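Local coordinates for putative methyltransferase (Porphyromonas gingivalis, PDB 3LL7), which probably transfers a methyl group from S-adenosylmethionine to an acceptor molecule, at residues A[107-112]-A[136-141]. Sequence-based numbering, arbitrary orientation.
Sequences DFIALM and PLLLNE. With FMT (formic acid), chain D.
Leu139 brings CD2 between Ile109 and Met112, one helical turn apart on helix 106-112, and this methyl makes most of the apolar contact. Leu139 CD2 lies 3.6 Å from Met112 CB and 4.1 Å from Ile109 CD1. The same Ile109 CD1 also touches CB of Leu138 at 3.8 Å, the two side chains crossing at about a right angle. Ile109 gets there with CG1 beside its backbone N (chi1 -63°) and a further bend at chi2, which carries the end methyl out to the junction of Leu138 and Leu139. Met112, present as selenomethionine, is bent at chi2 and chi3; its CG lies 3.6 Å above one face of the Phe108 ring, offset toward the rim. Phe108, Met112 and Leu139 all rest on Val145 of strand 144-149, while Leu138 packs on Ile64 and Leu67. No direct hydrogen bond joins the segments. Instead a water donates to Met112 O (3.1 Å) and accepts from Asn140 N (3.1 Å), and Lys143 NZ also bonds that carbonyl. At the far end of 107-112, Asp107 N donates to O1 of a formic acid molecule, probably from the crystallisation liquor, at 3.2 Å. Helix 106-112 thus packs against the end of helix 125-138 and the loop leading into strand 144-149, on one face of a sheet whose neighbouring strands 96-99, 117-122 and 144-149 run parallel, consistent with a Rossmann-like class I methyltransferase fold.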
loop_
_atom_site.group_PDB
_atom_site.type_symbol
_atom_site.label_atom_id
_atom_site.label_comp_id
_atom_site.label_asym_id
_atom_site.label_seq_id
_atom_site.Cartn_x
_atom_site.Cartn_y
_atom_site.Cartn_z
ATOM N N ASP A 107 -4.654 -10.065 5.531
ATOM C CA ASP A 107 -4.475 -10.497 4.150
ATOM C C ASP A 107 -5.132 -11.874 3.954
ATOM O O ASP A 107 -5.826 -12.095 2.964
ATOM C CB ASP A 107 -2.979 -10.511 3.777
ATOM C CG ASP A 107 -2.391 -9.094 3.639
ATOM O OD1 ASP A 107 -3.156 -8.147 3.407
ATOM O OD2 ASP A 107 -1.159 -8.925 3.748
ATOM N N PHE A 108 -4.922 -12.792 4.898
ATOM C CA PHE A 108 -5.488 -14.132 4.783
ATOM C C PHE A 108 -7.001 -14.019 4.714
ATOM O O PHE A 108 -7.614 -14.648 3.864
ATOM C CB PHE A 108 -5.117 -15.000 5.984
ATOM C CG PHE A 108 -5.665 -16.383 5.931
ATOM C CD1 PHE A 108 -5.134 -17.316 5.046
ATOM C CD2 PHE A 108 -6.672 -16.793 6.817
ATOM C CE1 PHE A 108 -5.612 -18.649 5.011
ATOM C CE2 PHE A 108 -7.163 -18.115 6.785
ATOM C CZ PHE A 108 -6.631 -19.041 5.874
ATOM N N ILE A 109 -7.582 -13.180 5.571
ATOM C CA ILE A 109 -9.043 -12.964 5.577
ATOM C C ILE A 109 -9.522 -12.425 4.208
ATOM O O ILE A 109 -10.549 -12.877 3.682
ATOM C CB ILE A 109 -9.477 -12.018 6.737
ATOM C CG1 ILE A 109 -9.142 -12.648 8.106
ATOM C CG2 ILE A 109 -10.972 -11.671 6.666
ATOM C CD1 ILE A 109 -9.931 -13.868 8.411
ATOM N N ALA A 110 -8.746 -11.506 3.622
ATOM C CA ALA A 110 -9.110 -10.938 2.311
ATOM C C ALA A 110 -9.076 -12.019 1.241
ATOM O O ALA A 110 -9.930 -12.034 0.369
ATOM C CB ALA A 110 -8.208 -9.771 1.923
ATOM N N LEU A 111 -8.092 -12.914 1.310
ATOM C CA LEU A 111 -8.031 -14.066 0.392
ATOM C C LEU A 111 -9.218 -15.002 0.573
ATOM O O LEU A 111 -9.783 -15.502 -0.402
ATOM C CB LEU A 111 -6.740 -14.862 0.565
ATOM C CG LEU A 111 -5.390 -14.146 0.454
ATOM C CD1 LEU A 111 -4.300 -15.178 0.707
ATOM C CD2 LEU A 111 -5.208 -13.455 -0.888
HETATM N N MSE A 112 -9.594 -15.222 1.827
HETATM C CA MSE A 112 -10.709 -16.095 2.171
HETATM C C MSE A 112 -12.096 -15.488 1.927
HETATM O O MSE A 112 -13.100 -16.193 2.049
HETATM C CB MSE A 112 -10.570 -16.520 3.632
HETATM C CG MSE A 112 -9.354 -17.400 3.915
HETATM SE SE MSE A 112 -9.322 -19.068 2.943
HETATM C CE MSE A 112 -11.010 -19.796 3.503
ATOM N N PRO A 136 -11.589 -17.526 12.886
ATOM C CA PRO A 136 -12.970 -18.034 12.801
ATOM C C PRO A 136 -14.071 -17.009 13.123
ATOM O O PRO A 136 -15.205 -17.190 12.689
ATOM C CB PRO A 136 -12.998 -19.182 13.819
ATOM C CG PRO A 136 -11.595 -19.585 13.978
ATOM C CD PRO A 136 -10.792 -18.315 13.841
ATOM N N LEU A 137 -13.752 -15.950 13.865
ATOM C CA LEU A 137 -14.735 -14.893 14.141
ATOM C C LEU A 137 -14.900 -13.923 12.964
ATOM O O LEU A 137 -15.830 -13.099 12.931
ATOM C CB LEU A 137 -14.338 -14.129 15.402
ATOM C CG LEU A 137 -14.119 -15.033 16.622
ATOM C CD1 LEU A 137 -13.474 -14.272 17.738
ATOM C CD2 LEU A 137 -15.444 -15.654 17.067
ATOM N N LEU A 138 -13.974 -13.995 12.010
ATOM C CA LEU A 138 -13.959 -13.053 10.900
ATOM C C LEU A 138 -14.376 -13.653 9.563
ATOM O O LEU A 138 -14.637 -12.915 8.617
ATOM C CB LEU A 138 -12.575 -12.413 10.765
ATOM C CG LEU A 138 -12.157 -11.468 11.901
ATOM C CD1 LEU A 138 -10.637 -11.486 12.110
ATOM C CD2 LEU A 138 -12.695 -10.046 11.678
ATOM N N LEU A 139 -14.414 -14.978 9.478
ATOM C CA LEU A 139 -14.733 -15.629 8.216
ATOM C C LEU A 139 -16.239 -15.719 8.037
ATOM O O LEU A 139 -16.951 -15.992 9.008
ATOM C CB LEU A 139 -14.163 -17.042 8.160
ATOM C CG LEU A 139 -12.660 -17.324 8.175
ATOM C CD1 LEU A 139 -12.490 -18.783 8.579
ATOM C CD2 LEU A 139 -12.012 -17.068 6.855
ATOM N N ASN A 140 -16.702 -15.508 6.798
ATOM C CA ASN A 140 -18.092 -15.744 6.402
ATOM C C ASN A 140 -18.452 -17.212 6.636
ATOM O O ASN A 140 -17.581 -18.018 6.983
ATOM C CB ASN A 140 -18.322 -15.366 4.921
ATOM C CG ASN A 140 -17.701 -14.018 4.541
ATOM O OD1 ASN A 140 -17.444 -13.168 5.401
ATOM N ND2 ASN A 140 -17.444 -13.825 3.245
ATOM N N GLU A 141 -19.724 -17.560 6.458
ATOM C CA GLU A 141 -20.153 -18.944 6.635
ATOM C C GLU A 141 -19.617 -19.845 5.516
ATOM O O GLU A 141 -19.416 -19.396 4.380
ATOM C CB GLU A 141 -21.684 -19.046 6.732
ATOM C CG GLU A 141 -22.169 -20.270 7.531
ATOM C CD GLU A 141 -23.679 -20.483 7.480
ATOM O OE1 GLU A 141 -24.291 -20.285 6.406
ATOM O OE2 GLU A 141 -24.257 -20.874 8.520
HETATM C C FMT D . -1.422 -9.171 7.653
HETATM O O1 FMT D . -1.955 -10.199 7.241
HETATM O O2 FMT D . -1.324 -8.894 8.849
HETATM O O HOH W 1 -14.691 -15.156 4.471
#